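Local coordinates for uncharacterized protein (Chaetomium thermophilum, PDB 3LPZ), which is a Get4 protein of the Get pathway, an alpha-solenoid that probably binds Get5 and takes part in tail-anchored protein biogenesis, at residues T225-G230 with L236-S241; H184-Y189 with R211-A216; L245-M250 with S268-N273; R172-W177 with C190-L195; L138-G143 with K164-V169. All blocks are in the same frame, centred on the assembly; numbering follows the deposited sequence.

Contact 1 of 5, residues T225-G230 with L236-S241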
# COMPACT_ATOMS: atom_id res chain seq x y z
N THR A 225 2.71 -26.91 16.21
CA THR A 225 1.46 -27.67 16.07
C THR A 225 0.48 -26.88 15.21
O THR A 225 0.26 -25.68 15.43
CB THR A 225 0.84 -28.01 17.41
OG1 THR A 225 1.82 -28.69 18.18
CG2 THR A 225 -0.46 -28.89 17.25
N VAL A 226 -0.07 -27.56 14.21
CA VAL A 226 -0.97 -26.94 13.27
C VAL A 226 -2.02 -27.95 12.79
O VAL A 226 -1.72 -29.13 12.60
CB VAL A 226 -0.20 -26.27 12.07
CG1 VAL A 226 0.66 -27.30 11.30
CG2 VAL A 226 -1.18 -25.55 11.13
N GLN A 227 -3.24 -27.45 12.61
CA GLN A 227 -4.36 -28.24 12.13
C GLN A 227 -5.00 -27.51 10.95
O GLN A 227 -4.94 -26.28 10.86
CB GLN A 227 -5.39 -28.43 13.23
CG GLN A 227 -4.84 -29.27 14.36
CD GLN A 227 -5.63 -29.16 15.63
OE1 GLN A 227 -6.37 -28.19 15.83
NE2 GLN A 227 -5.48 -30.14 16.50
N ASN A 228 -5.61 -28.29 10.07
CA ASN A 228 -6.44 -27.73 8.99
C ASN A 228 -7.93 -27.88 9.24
O ASN A 228 -8.37 -28.79 9.96
CB ASN A 228 -6.07 -28.36 7.66
CG ASN A 228 -4.79 -27.78 7.09
OD1 ASN A 228 -4.79 -26.70 6.51
ND2 ASN A 228 -3.69 -28.50 7.27
N ILE A 229 -8.69 -26.93 8.70
CA ILE A 229 -10.13 -27.07 8.50
C ILE A 229 -10.42 -26.70 7.04
O ILE A 229 -11.56 -26.81 6.58
CB ILE A 229 -10.98 -26.15 9.44
CG1 ILE A 229 -10.36 -26.03 10.83
CG2 ILE A 229 -12.43 -26.67 9.55
CD1 ILE A 229 -11.05 -25.02 11.73
N GLY A 230 -9.38 -26.28 6.31
CA GLY A 230 -9.48 -25.86 4.90
C GLY A 230 -9.31 -26.94 3.83
O GLY A 230 -9.52 -28.13 4.08
N LEU A 236 -7.25 -23.29 5.75
CA LEU A 236 -7.62 -22.65 6.99
C LEU A 236 -6.87 -23.35 8.13
O LEU A 236 -7.17 -24.51 8.44
CB LEU A 236 -9.12 -22.72 7.24
CG LEU A 236 -9.44 -21.78 8.40
CD1 LEU A 236 -9.72 -20.35 7.89
CD2 LEU A 236 -10.59 -22.32 9.28
N ARG A 237 -5.92 -22.63 8.73
CA ARG A 237 -5.01 -23.22 9.71
C ARG A 237 -5.31 -22.77 11.13
O ARG A 237 -5.55 -21.58 11.41
CB ARG A 237 -3.54 -22.99 9.34
CG ARG A 237 -3.18 -23.47 7.93
CD ARG A 237 -1.75 -23.15 7.59
NE ARG A 237 -1.36 -23.78 6.34
CZ ARG A 237 -1.31 -23.16 5.16
NH1 ARG A 237 -1.61 -21.86 5.06
NH2 ARG A 237 -0.97 -23.84 4.09
N ILE A 238 -5.31 -23.75 12.03
CA ILE A 238 -5.46 -23.52 13.45
C ILE A 238 -4.14 -23.85 14.14
O ILE A 238 -3.55 -24.92 13.92
CB ILE A 238 -6.62 -24.41 14.02
CG1 ILE A 238 -7.94 -23.99 13.37
CG2 ILE A 238 -6.65 -24.39 15.59
CD1 ILE A 238 -8.42 -22.48 13.72
N PHE A 239 -3.67 -22.92 14.97
CA PHE A 239 -2.45 -23.08 15.75
C PHE A 239 -2.79 -23.04 17.23
O PHE A 239 -2.99 -21.95 17.77
CB PHE A 239 -1.48 -21.93 15.44
CG PHE A 239 -1.05 -21.88 14.02
CD1 PHE A 239 0.05 -22.63 13.58
CD2 PHE A 239 -1.74 -21.10 13.09
CE1 PHE A 239 0.45 -22.61 12.25
CE2 PHE A 239 -1.34 -21.08 11.73
CZ PHE A 239 -0.25 -21.82 11.32
N PRO A 240 -2.81 -24.20 17.90
CA PRO A 240 -3.19 -24.22 19.32
C PRO A 240 -2.38 -23.27 20.18
O PRO A 240 -2.93 -22.74 21.15
CB PRO A 240 -2.96 -25.67 19.73
CG PRO A 240 -3.21 -26.43 18.44
CD PRO A 240 -2.53 -25.56 17.39
N SER A 241 -1.12 -23.03 19.85
CA SER A 241 -0.29 -22.16 20.71
C SER A 241 -0.43 -20.69 20.37
O SER A 241 0.21 -19.86 21.02
CB SER A 241 1.18 -22.55 20.60
OG SER A 241 1.62 -22.32 19.28
O HOH W 1 0.52 -24.12 17.80
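Gln-227 and Ile-238 form an antiparallel hydrogen-bonded pair. Gln-227 N gives a bond of 2.9 Å to Ile-238 O, in the carbonyl plane, and Ile-238 N returns one of 2.8 Å to Gln-227 O. A third bond runs from Ile-229 N to Leu-236 O, 2.9 Å. These bonds build a short two-stranded beta hairpin, which follows helix 203-220 in a largely helical solenoid. Phe-239 can be followed outward. Phe-239 CB lies 4.1 Å from Thr-225 O. Phe-239 CD1 is nearer Thr-225 O, at 3.6 Å. Phe-239 CE1 meets Val-226 CG2 at 3.5 Å, and CZ of the same ring is 3.8 Å from that methyl. Val-226 sets CG2 anti to its backbone N, alongside the ring. Leu-217 and Val-218 of helix 203-220 also touch this ring. With an alanine in place of Phe-239, Val-226 CG2 would probably lose its aromatic partner, and a gap would open towards helix 203-220. Beyond Phe-239, a water bridges Thr-225 O and Ser-241 N.

Contact 2 of 5, residues H184-Y189 with R211-A216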
# COMPACT_ATOMS: atom_id res chain seq x y z
N HIS A 184 6.04 -15.20 19.75
CA HIS A 184 4.62 -15.07 20.13
C HIS A 184 3.90 -13.95 19.35
O HIS A 184 2.67 -13.88 19.35
CB HIS A 184 4.44 -14.86 21.65
CG HIS A 184 4.87 -13.51 22.15
ND1 HIS A 184 6.13 -13.27 22.66
CD2 HIS A 184 4.21 -12.33 22.21
CE1 HIS A 184 6.23 -11.99 23.01
NE2 HIS A 184 5.08 -11.40 22.74
N THR A 185 4.67 -13.08 18.69
CA THR A 185 4.09 -11.96 17.96
C THR A 185 3.55 -12.34 16.58
O THR A 185 3.05 -11.45 15.89
CB THR A 185 5.06 -10.77 17.81
OG1 THR A 185 6.14 -11.14 16.91
CG2 THR A 185 5.58 -10.31 19.21
N ALA A 186 3.63 -13.62 16.18
CA ALA A 186 3.12 -14.02 14.83
C ALA A 186 1.74 -13.43 14.44
O ALA A 186 1.62 -12.91 13.34
CB ALA A 186 3.15 -15.53 14.62
N PRO A 187 0.72 -13.48 15.35
CA PRO A 187 -0.62 -12.96 14.97
C PRO A 187 -0.63 -11.45 14.70
O PRO A 187 -1.45 -10.99 13.90
CB PRO A 187 -1.49 -13.26 16.20
CG PRO A 187 -0.67 -14.30 17.02
CD PRO A 187 0.74 -13.98 16.74
N LEU A 188 0.26 -10.70 15.35
CA LEU A 188 0.33 -9.24 15.15
C LEU A 188 0.79 -8.89 13.73
O LEU A 188 0.28 -7.97 13.12
CB LEU A 188 1.26 -8.59 16.18
CG LEU A 188 0.73 -8.26 17.59
CD1 LEU A 188 -0.36 -9.17 18.11
CD2 LEU A 188 1.92 -8.09 18.59
N TYR A 189 1.76 -9.63 13.22
CA TYR A 189 2.26 -9.39 11.88
C TYR A 189 1.31 -9.94 10.85
O TYR A 189 1.10 -9.32 9.80
CB TYR A 189 3.67 -9.95 11.70
CG TYR A 189 4.66 -9.15 12.54
CD1 TYR A 189 5.19 -7.94 12.07
CD2 TYR A 189 5.00 -9.55 13.84
CE1 TYR A 189 6.07 -7.18 12.85
CE2 TYR A 189 5.88 -8.81 14.62
CZ TYR A 189 6.41 -7.62 14.12
OH TYR A 189 7.25 -6.88 14.89
N ARG A 211 -3.12 -16.81 3.81
CA ARG A 211 -2.59 -18.10 3.38
C ARG A 211 -1.06 -18.04 3.24
O ARG A 211 -0.35 -18.92 3.72
CB ARG A 211 -3.27 -18.55 2.08
CG ARG A 211 -4.77 -18.85 2.30
CD ARG A 211 -5.36 -19.58 1.11
NE ARG A 211 -5.74 -18.68 0.04
CZ ARG A 211 -7.01 -18.39 -0.27
NH1 ARG A 211 -8.03 -18.91 0.43
NH2 ARG A 211 -7.27 -17.58 -1.27
N ILE A 212 -0.56 -16.99 2.60
CA ILE A 212 0.90 -16.84 2.44
C ILE A 212 1.61 -16.74 3.79
O ILE A 212 2.64 -17.43 4.01
CB ILE A 212 1.27 -15.65 1.52
CG1 ILE A 212 0.74 -15.87 0.08
CG2 ILE A 212 2.79 -15.35 1.55
CD1 ILE A 212 1.38 -17.06 -0.73
N PHE A 213 1.10 -15.91 4.69
CA PHE A 213 1.80 -15.69 5.96
C PHE A 213 1.82 -17.01 6.76
O PHE A 213 2.87 -17.42 7.29
CB PHE A 213 1.11 -14.59 6.78
CG PHE A 213 1.80 -14.27 8.06
CD1 PHE A 213 1.57 -15.03 9.21
CD2 PHE A 213 2.69 -13.18 8.13
CE1 PHE A 213 2.24 -14.73 10.43
CE2 PHE A 213 3.35 -12.87 9.32
CZ PHE A 213 3.13 -13.65 10.48
N THR A 214 0.66 -17.64 6.89
CA THR A 214 0.58 -18.89 7.64
C THR A 214 1.34 -20.05 6.99
O THR A 214 1.87 -20.88 7.71
CB THR A 214 -0.86 -19.28 8.02
OG1 THR A 214 -1.66 -19.49 6.84
CG2 THR A 214 -1.48 -18.19 8.92
N SER A 215 1.41 -20.11 5.65
CA SER A 215 2.27 -21.13 5.01
C SER A 215 3.73 -20.88 5.36
O SER A 215 4.45 -21.83 5.58
CB SER A 215 2.14 -21.13 3.48
OG SER A 215 0.81 -21.49 3.19
N ALA A 216 4.14 -19.61 5.39
CA ALA A 216 5.52 -19.26 5.72
C ALA A 216 5.83 -19.68 7.16
O ALA A 216 6.88 -20.28 7.45
CB ALA A 216 5.78 -17.72 5.51
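Phe-213 reaches from helix 203-220 to the first turn of helix 186-199 and touches Ala-186 and Tyr-189. Its chi1 of -178° sets CG anti to the backbone N, and this carries the ring across to helix 186-199. The far end of the ring does the touching. Phe-213 CZ lies 3.3 Å from Ala-186 O, and Phe-213 CE1 lies 3.5 Å from the same oxygen. The carbonyl approaches the ring obliquely. On another part of the rim, Phe-213 CE2 meets Tyr-189 CB at 3.8 Å. Ala-186 CB is more distant, 4.4 Å from Phe-213 CE1.

Of the Tyr-189 side chain, CB does the touching. Its CG is anti to the carbonyl carbon, with chi1 -68°, and the phenol ring leads away from Phe-213. The hydroxyl of Tyr-189 is hydrogen-bonded to Asp-181. Its ring meets that of Trp-177. The edge of the Tyr-189 ring has Thr-185 OG1 in plane.

On the other helix, Arg-211 O accepts hydrogen bonds from Ser-215 N and Ser-215 OG, which come from opposite faces of its plane. No hydrogen bond joins the two segments. Tyr-175 of helix 166-179 packs edge-to-face with Phe-213. One aromatic residue thus bridges two successive helices, as in the packing of an alpha-solenoid.

Contact 3 of 5, residues L245-M250 with S268-N273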
# COMPACT_ATOMS: atom_id res chain seq x y z
N LEU A 245 -4.05 -15.83 16.31
CA LEU A 245 -4.02 -16.22 14.91
C LEU A 245 -5.31 -17.01 14.58
O LEU A 245 -5.89 -16.91 13.47
CB LEU A 245 -2.77 -17.05 14.63
CG LEU A 245 -1.90 -16.56 13.48
CD1 LEU A 245 -0.64 -17.45 13.29
CD2 LEU A 245 -2.72 -16.49 12.20
N ASN A 246 -5.76 -17.80 15.55
CA ASN A 246 -7.03 -18.51 15.41
C ASN A 246 -8.21 -17.56 15.34
O ASN A 246 -9.10 -17.76 14.53
CB ASN A 246 -7.21 -19.50 16.57
CG ASN A 246 -6.09 -20.52 16.59
OD1 ASN A 246 -5.51 -20.82 15.54
ND2 ASN A 246 -5.76 -21.03 17.78
N PHE A 247 -8.17 -16.50 16.13
CA PHE A 247 -9.14 -15.43 16.02
C PHE A 247 -9.19 -14.86 14.59
O PHE A 247 -10.28 -14.70 14.01
CB PHE A 247 -8.77 -14.30 16.99
CG PHE A 247 -9.61 -13.07 16.82
CD1 PHE A 247 -10.90 -13.01 17.37
CD2 PHE A 247 -9.13 -11.98 16.11
CE1 PHE A 247 -11.69 -11.85 17.23
CE2 PHE A 247 -9.91 -10.82 15.94
CZ PHE A 247 -11.20 -10.76 16.51
N ILE A 248 -8.02 -14.53 14.05
CA ILE A 248 -7.92 -14.06 12.66
C ILE A 248 -8.48 -15.08 11.65
O ILE A 248 -9.27 -14.69 10.78
CB ILE A 248 -6.47 -13.69 12.27
CG1 ILE A 248 -5.97 -12.50 13.11
CG2 ILE A 248 -6.37 -13.42 10.75
CD1 ILE A 248 -4.42 -12.36 13.04
N SER A 249 -8.08 -16.35 11.75
CA SER A 249 -8.61 -17.39 10.84
C SER A 249 -10.13 -17.47 10.89
O SER A 249 -10.74 -17.54 9.85
CB SER A 249 -8.07 -18.79 11.17
OG SER A 249 -6.67 -18.81 11.17
N MET A 250 -10.70 -17.48 12.09
CA MET A 250 -12.17 -17.56 12.22
C MET A 250 -12.88 -16.26 11.82
O MET A 250 -14.00 -16.28 11.32
CB MET A 250 -12.57 -17.95 13.65
CG MET A 250 -11.95 -19.20 14.17
SD MET A 250 -12.48 -20.64 13.24
CE MET A 250 -14.19 -20.74 13.70
N SER A 268 -16.10 -12.31 22.18
CA SER A 268 -16.29 -12.84 23.52
C SER A 268 -15.28 -13.95 23.82
O SER A 268 -14.60 -13.91 24.84
CB SER A 268 -17.72 -13.37 23.65
OG SER A 268 -17.81 -14.26 24.75
N LYS A 269 -15.17 -14.93 22.93
CA LYS A 269 -14.25 -16.05 23.14
C LYS A 269 -12.82 -15.58 23.37
O LYS A 269 -12.08 -16.16 24.16
CB LYS A 269 -14.30 -17.03 21.96
CG LYS A 269 -13.30 -18.16 22.04
CD LYS A 269 -13.52 -19.20 20.96
CE LYS A 269 -12.58 -20.37 21.24
NZ LYS A 269 -12.97 -21.64 20.58
N TYR A 270 -12.43 -14.52 22.66
CA TYR A 270 -11.03 -14.06 22.63
C TYR A 270 -10.83 -12.76 23.40
O TYR A 270 -9.78 -12.12 23.24
CB TYR A 270 -10.54 -13.92 21.17
CG TYR A 270 -10.36 -15.26 20.50
CD1 TYR A 270 -9.20 -16.02 20.74
CD2 TYR A 270 -11.34 -15.79 19.66
CE1 TYR A 270 -9.02 -17.27 20.17
CE2 TYR A 270 -11.17 -17.06 19.06
CZ TYR A 270 -10.00 -17.78 19.33
OH TYR A 270 -9.78 -19.02 18.77
N GLU A 271 -11.82 -12.39 24.23
CA GLU A 271 -11.76 -11.14 25.00
C GLU A 271 -10.46 -10.98 25.76
O GLU A 271 -9.81 -9.94 25.63
CB GLU A 271 -12.97 -10.96 25.93
CG GLU A 271 -13.00 -9.61 26.62
CD GLU A 271 -14.16 -9.42 27.59
OE1 GLU A 271 -14.92 -10.39 27.84
OE2 GLU A 271 -14.32 -8.28 28.11
N ALA A 272 -10.03 -12.00 26.52
CA ALA A 272 -8.80 -11.84 27.31
C ALA A 272 -7.58 -11.60 26.42
O ALA A 272 -6.75 -10.71 26.71
CB ALA A 272 -8.56 -13.05 28.25
N ASN A 273 -7.48 -12.37 25.34
CA ASN A 273 -6.34 -12.28 24.42
C ASN A 273 -6.31 -10.93 23.74
O ASN A 273 -5.24 -10.33 23.58
CB ASN A 273 -6.40 -13.37 23.35
CG ASN A 273 -6.66 -14.75 23.93
OD1 ASN A 273 -5.74 -15.53 24.15
ND2 ASN A 273 -7.93 -15.05 24.19
O HOH W 2 -7.84 -20.67 20.12
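Phe-247 and Tyr-270 bring the two backbones together, with their CA atoms 7.0 Å apart. Segment 245-250 is regular helix, while 268-273 bends at Tyr-270, between helix 260-269 and helix 271-275. Tyr-270 leaves helical geometry and is also the N-cap residue of the second helix. The contact packs successive helices of the alpha-solenoid at this kink.

The side chains of Phe-247 and Tyr-270 run antiparallel, each passing alongside the other. Phe-247 CB sits over the centre of the Tyr-270 ring in a CH-pi contact, 3.9 Å from the centroid. Lys-269 CG covers the opposite face, nearer the rim. Phe-247 has CG anti to its backbone N, with chi1 173°. Its ring then turns an edge to the tyrosine face, with the planes at 71° and the stack offset. The two rings come closest at Phe-247 CD1 and Tyr-270 CD2, 3.6 Å apart. Trp-281 and Leu-266 also touch Phe-247.

Asn-246 meets the other end of the tyrosine. Its OD1 accepts a hydrogen bond from the backbone N of Phe-239, which ties this helix to the beta hairpin. Asn-246 CB lies 3.4 Å from Tyr-270 OH, and a water links that hydroxyl to Asn-246 ND2, 2.9 Å from OH and 3.2 Å from ND2.

Contact 4 of 5, residues R172-W177 with C190-L195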
# COMPACT_ATOMS: atom_id res chain seq x y z
N ARG A 172 4.66 -11.75 2.89
CA ARG A 172 6.09 -12.14 3.02
C ARG A 172 6.94 -11.07 3.68
O ARG A 172 7.85 -11.38 4.47
CB ARG A 172 6.70 -12.51 1.66
CG ARG A 172 6.19 -13.85 1.15
CD ARG A 172 6.93 -14.33 -0.12
NE ARG A 172 6.18 -15.41 -0.78
CZ ARG A 172 6.09 -16.66 -0.33
NH1 ARG A 172 6.69 -17.02 0.80
NH2 ARG A 172 5.39 -17.57 -1.01
N MET A 173 6.62 -9.81 3.42
CA MET A 173 7.25 -8.69 4.12
C MET A 173 6.89 -8.72 5.62
O MET A 173 7.76 -8.59 6.47
CB MET A 173 6.87 -7.35 3.49
CG MET A 173 7.56 -6.12 4.13
SD MET A 173 6.49 -4.66 4.18
CE MET A 173 5.53 -5.12 5.62
N GLU A 174 5.61 -8.88 5.93
CA GLU A 174 5.20 -9.01 7.33
C GLU A 174 5.87 -10.21 8.00
O GLU A 174 6.23 -10.13 9.17
CB GLU A 174 3.68 -9.08 7.52
CG GLU A 174 2.82 -7.87 7.01
CD GLU A 174 3.10 -6.54 7.69
OE1 GLU A 174 3.78 -6.49 8.74
OE2 GLU A 174 2.64 -5.52 7.15
N TYR A 175 6.01 -11.32 7.28
CA TYR A 175 6.71 -12.47 7.84
C TYR A 175 8.20 -12.14 8.11
O TYR A 175 8.72 -12.52 9.17
CB TYR A 175 6.62 -13.74 6.95
CG TYR A 175 7.05 -14.93 7.75
CD1 TYR A 175 6.18 -15.49 8.69
CD2 TYR A 175 8.33 -15.47 7.64
CE1 TYR A 175 6.54 -16.55 9.47
CE2 TYR A 175 8.71 -16.57 8.45
CZ TYR A 175 7.80 -17.08 9.37
OH TYR A 175 8.11 -18.15 10.18
N GLU A 176 8.87 -11.47 7.18
CA GLU A 176 10.28 -11.04 7.41
C GLU A 176 10.39 -10.13 8.62
O GLU A 176 11.34 -10.23 9.44
CB GLU A 176 10.89 -10.34 6.18
CG GLU A 176 11.17 -11.27 5.01
CD GLU A 176 12.12 -12.44 5.37
OE1 GLU A 176 13.20 -12.19 5.96
OE2 GLU A 176 11.77 -13.60 5.08
N TRP A 177 9.42 -9.23 8.76
CA TRP A 177 9.40 -8.33 9.90
C TRP A 177 9.19 -9.10 11.21
O TRP A 177 9.87 -8.86 12.20
CB TRP A 177 8.31 -7.30 9.73
CG TRP A 177 8.57 -5.96 10.34
CD1 TRP A 177 9.64 -5.58 11.11
CD2 TRP A 177 7.73 -4.81 10.22
NE1 TRP A 177 9.51 -4.25 11.48
CE2 TRP A 177 8.35 -3.75 10.93
CE3 TRP A 177 6.49 -4.58 9.58
CZ2 TRP A 177 7.78 -2.47 11.02
CZ3 TRP A 177 5.94 -3.30 9.65
CH2 TRP A 177 6.59 -2.25 10.37
N CYS A 190 0.67 -11.06 11.17
CA CYS A 190 -0.36 -11.58 10.28
C CYS A 190 -1.49 -10.54 10.12
O CYS A 190 -1.93 -10.29 8.99
CB CYS A 190 -0.89 -12.93 10.79
SG CYS A 190 -1.98 -13.73 9.61
N ALA A 191 -1.90 -9.93 11.24
CA ALA A 191 -2.97 -8.93 11.24
C ALA A 191 -2.62 -7.71 10.40
O ALA A 191 -3.48 -7.20 9.74
CB ALA A 191 -3.36 -8.52 12.65
N ARG A 192 -1.36 -7.28 10.41
CA ARG A 192 -0.90 -6.18 9.54
C ARG A 192 -1.02 -6.48 8.05
O ARG A 192 -1.09 -5.54 7.24
CB ARG A 192 0.54 -5.75 9.88
CG ARG A 192 0.68 -5.20 11.32
CD ARG A 192 2.10 -4.63 11.58
NE ARG A 192 2.29 -3.33 10.91
CZ ARG A 192 1.80 -2.18 11.35
NH1 ARG A 192 1.07 -2.11 12.48
NH2 ARG A 192 2.05 -1.06 10.68
N ALA A 193 -1.03 -7.76 7.67
CA ALA A 193 -1.21 -8.15 6.25
C ALA A 193 -2.64 -8.46 5.91
O ALA A 193 -2.99 -8.42 4.73
CB ALA A 193 -0.38 -9.39 5.91
N VAL A 194 -3.45 -8.81 6.91
CA VAL A 194 -4.83 -9.29 6.67
C VAL A 194 -5.88 -8.21 6.90
O VAL A 194 -6.70 -7.97 6.02
CB VAL A 194 -5.16 -10.51 7.56
CG1 VAL A 194 -6.65 -10.84 7.49
CG2 VAL A 194 -4.33 -11.71 7.11
N LEU A 195 -5.84 -7.56 8.07
CA LEU A 195 -6.84 -6.56 8.44
C LEU A 195 -6.93 -5.39 7.46
O LEU A 195 -8.02 -4.99 7.11
CB LEU A 195 -6.68 -6.07 9.89
CG LEU A 195 -6.73 -7.20 10.94
CD1 LEU A 195 -6.67 -6.63 12.33
CD2 LEU A 195 -8.01 -8.14 10.80
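Glu-174 bends at chi2, -62°, and this sets its carboxylate against Arg-192 CB instead of sending it straight out. Arg-192 in turn bends at chi3, 74°, which sets Arg-192 NE beside Trp-177. Glu-174 CG packs on Ala-193 CB at 3.7 Å. Farther out, Glu-174 OE1 and OE2 each lie 3.5 Å from Arg-192 CB. The two side chains cross at about a right angle.

The charges are near but do not form a salt bridge. Glu-174 OE1 stands 4.1 Å from Arg-192 NE, at the edge of the guanidinium. Arg-192 NH2 instead makes a salt bridge to Glu-156 of helix 152-159. Glu-156 also lies close to Glu-174, so the arginine probably offsets the repulsion between the two acids. Trp-177 CZ3 approaches Arg-192 NE obliquely at 3.9 Å, with the indole and guanidinium planes perpendicular. Phe-152 packs edge-to-face with the same indole.

The small Ala-193 faces Glu-174 where their CA atoms come to 6.6 Å. The axes of segments 172-177 and 190-195, parts of helices 166-179 and 186-199, approach to 8.8 Å and run at 163° to one another. This is an antiparallel helical hairpin, the building unit of an alpha-solenoid, here closed by packing without any hydrogen bond between the segments.

Contact 5 of 5, residues L138-G143 with K164-V169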
# COMPACT_ATOMS: atom_id res chain seq x y z
N LEU A 138 1.07 0.73 -10.24
CA LEU A 138 2.06 1.68 -9.70
C LEU A 138 2.24 1.50 -8.19
O LEU A 138 3.38 1.45 -7.69
CB LEU A 138 1.69 3.12 -10.04
CG LEU A 138 1.77 3.55 -11.51
CD1 LEU A 138 1.36 5.02 -11.61
CD2 LEU A 138 3.18 3.36 -12.10
N HIS A 139 1.12 1.35 -7.45
CA HIS A 139 1.20 1.07 -6.01
C HIS A 139 1.97 -0.23 -5.74
O HIS A 139 2.79 -0.30 -4.81
CB HIS A 139 -0.19 0.95 -5.35
CG HIS A 139 -0.82 2.28 -5.03
ND1 HIS A 139 -0.21 3.21 -4.23
CD2 HIS A 139 -2.01 2.81 -5.40
CE1 HIS A 139 -1.00 4.27 -4.10
NE2 HIS A 139 -2.10 4.06 -4.80
N HIS A 140 1.68 -1.27 -6.52
CA HIS A 140 2.41 -2.52 -6.38
C HIS A 140 3.94 -2.35 -6.51
O HIS A 140 4.71 -2.80 -5.66
CB HIS A 140 1.93 -3.57 -7.37
CG HIS A 140 2.73 -4.84 -7.28
ND1 HIS A 140 2.56 -5.74 -6.24
CD2 HIS A 140 3.72 -5.33 -8.06
CE1 HIS A 140 3.42 -6.74 -6.40
NE2 HIS A 140 4.13 -6.52 -7.50
N VAL A 141 4.37 -1.78 -7.63
CA VAL A 141 5.79 -1.58 -7.87
C VAL A 141 6.48 -0.68 -6.81
O VAL A 141 7.53 -1.04 -6.31
CB VAL A 141 6.06 -1.11 -9.31
CG1 VAL A 141 7.59 -0.88 -9.50
CG2 VAL A 141 5.52 -2.19 -10.31
N VAL A 142 5.87 0.44 -6.45
CA VAL A 142 6.43 1.31 -5.42
C VAL A 142 6.51 0.51 -4.11
O VAL A 142 7.52 0.54 -3.40
CB VAL A 142 5.54 2.59 -5.22
CG1 VAL A 142 5.94 3.36 -3.94
CG2 VAL A 142 5.63 3.49 -6.47
N GLY A 143 5.45 -0.24 -3.82
CA GLY A 143 5.41 -1.06 -2.62
C GLY A 143 6.52 -2.09 -2.60
O GLY A 143 7.18 -2.26 -1.56
N LYS A 164 -3.35 -7.95 -7.77
CA LYS A 164 -3.45 -9.32 -7.27
C LYS A 164 -2.09 -9.89 -6.83
O LYS A 164 -2.07 -10.86 -6.08
CB LYS A 164 -4.12 -10.25 -8.31
CG LYS A 164 -3.25 -10.64 -9.47
CD LYS A 164 -3.94 -11.80 -10.29
CE LYS A 164 -3.70 -11.65 -11.79
NZ LYS A 164 -2.24 -11.44 -12.12
N GLU A 165 -0.97 -9.30 -7.25
CA GLU A 165 0.34 -9.77 -6.80
C GLU A 165 0.77 -9.16 -5.47
O GLU A 165 1.77 -9.60 -4.86
CB GLU A 165 1.44 -9.41 -7.79
CG GLU A 165 1.04 -9.43 -9.23
CD GLU A 165 1.53 -10.64 -9.90
OE1 GLU A 165 0.93 -11.71 -9.66
OE2 GLU A 165 2.51 -10.51 -10.68
N SER A 166 0.06 -8.11 -5.05
CA SER A 166 0.49 -7.37 -3.85
C SER A 166 0.32 -8.13 -2.52
O SER A 166 1.20 -8.02 -1.69
CB SER A 166 -0.14 -5.97 -3.77
OG SER A 166 0.14 -5.23 -4.92
N PRO A 167 -0.77 -8.89 -2.33
CA PRO A 167 -0.95 -9.54 -1.01
C PRO A 167 0.16 -10.52 -0.63
O PRO A 167 0.52 -10.59 0.56
CB PRO A 167 -2.31 -10.25 -1.13
CG PRO A 167 -3.08 -9.44 -2.19
CD PRO A 167 -1.99 -9.01 -3.17
N GLU A 168 0.71 -11.23 -1.62
CA GLU A 168 1.79 -12.15 -1.31
C GLU A 168 3.05 -11.36 -0.94
O GLU A 168 3.75 -11.74 0.00
CB GLU A 168 2.09 -13.13 -2.45
CG GLU A 168 3.42 -13.85 -2.29
CD GLU A 168 3.58 -15.04 -3.19
OE1 GLU A 168 2.70 -15.28 -4.06
OE2 GLU A 168 4.58 -15.76 -3.02
N VAL A 169 3.31 -10.26 -1.64
CA VAL A 169 4.49 -9.43 -1.29
C VAL A 169 4.33 -8.89 0.15
O VAL A 169 5.26 -8.93 0.97
CB VAL A 169 4.69 -8.27 -2.30
CG1 VAL A 169 5.78 -7.31 -1.81
CG2 VAL A 169 5.03 -8.82 -3.71
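His-140 buries about half of the surface in this contact, with Ser-166 and Val-169 next. The imidazole of His-140 points from helix 136-148 at the start of helix 166-179. Its CG is anti to the backbone N, chi1 177°, which extends the ring towards Ser-166. There His-140 ND1 and Ser-166 OG form a hydrogen bond of 2.8 Å, and either atom could be the donor. The hydroxyl comes in at the ring edge, near the ring plane. The angle at the hydrogen is 149°, so the bond is somewhat bent. Ser-166 OG is held from its own side as well, by the backbone N of Thr-163. Two bonds therefore fix this buried hydroxyl.

The other contacts gather at CE1 of the same ring. Val-169 CG2 lies 3.8 Å from His-140 CE1, one turn further along helix 166-179. Glu-165 CB approaches His-140 CE1 to 3.6 Å, obliquely to the ring. A leucine in place of His-140 would probably leave Ser-166 OG without its partner across the contact.

Leu-159 of helix 152-159 touches His-140, Ser-166 and Val-169, so it packs against both sides of the junction. Behind His-140, Leu-138 and Val-141 lie against helix 94-104. On the far side, Pro-167 rests on helix 203-220. The contact thus joins helix 136-148 to helix 166-179 beside the intervening helix 152-159.

In the fold
The contacts follow the solenoid from its middle towards its C-terminal part. The centre of contact 5 lies about 7 Å from the centre of the chain, and contact 5 shares helix 166-179 with contact 4. Their centres are about 13 Å apart. Contacts 4 and 2 both use helix 186-199, and their segments alternate along the chain. Their centres are about 6 Å apart. Contact 1 follows contact 2 in the chain, and Arg-237 of contact 1 hydrogen-bonds to Thr-214 of contact 2. Contact 3 comes last and receives the hairpin through Asn-246 and Ser-249. The centres of contacts 5 and 3 are about 29 Å apart. Shared helices and packing between neighbours link the contacts, consistent with an alpha-solenoid adapted for multiple interactions.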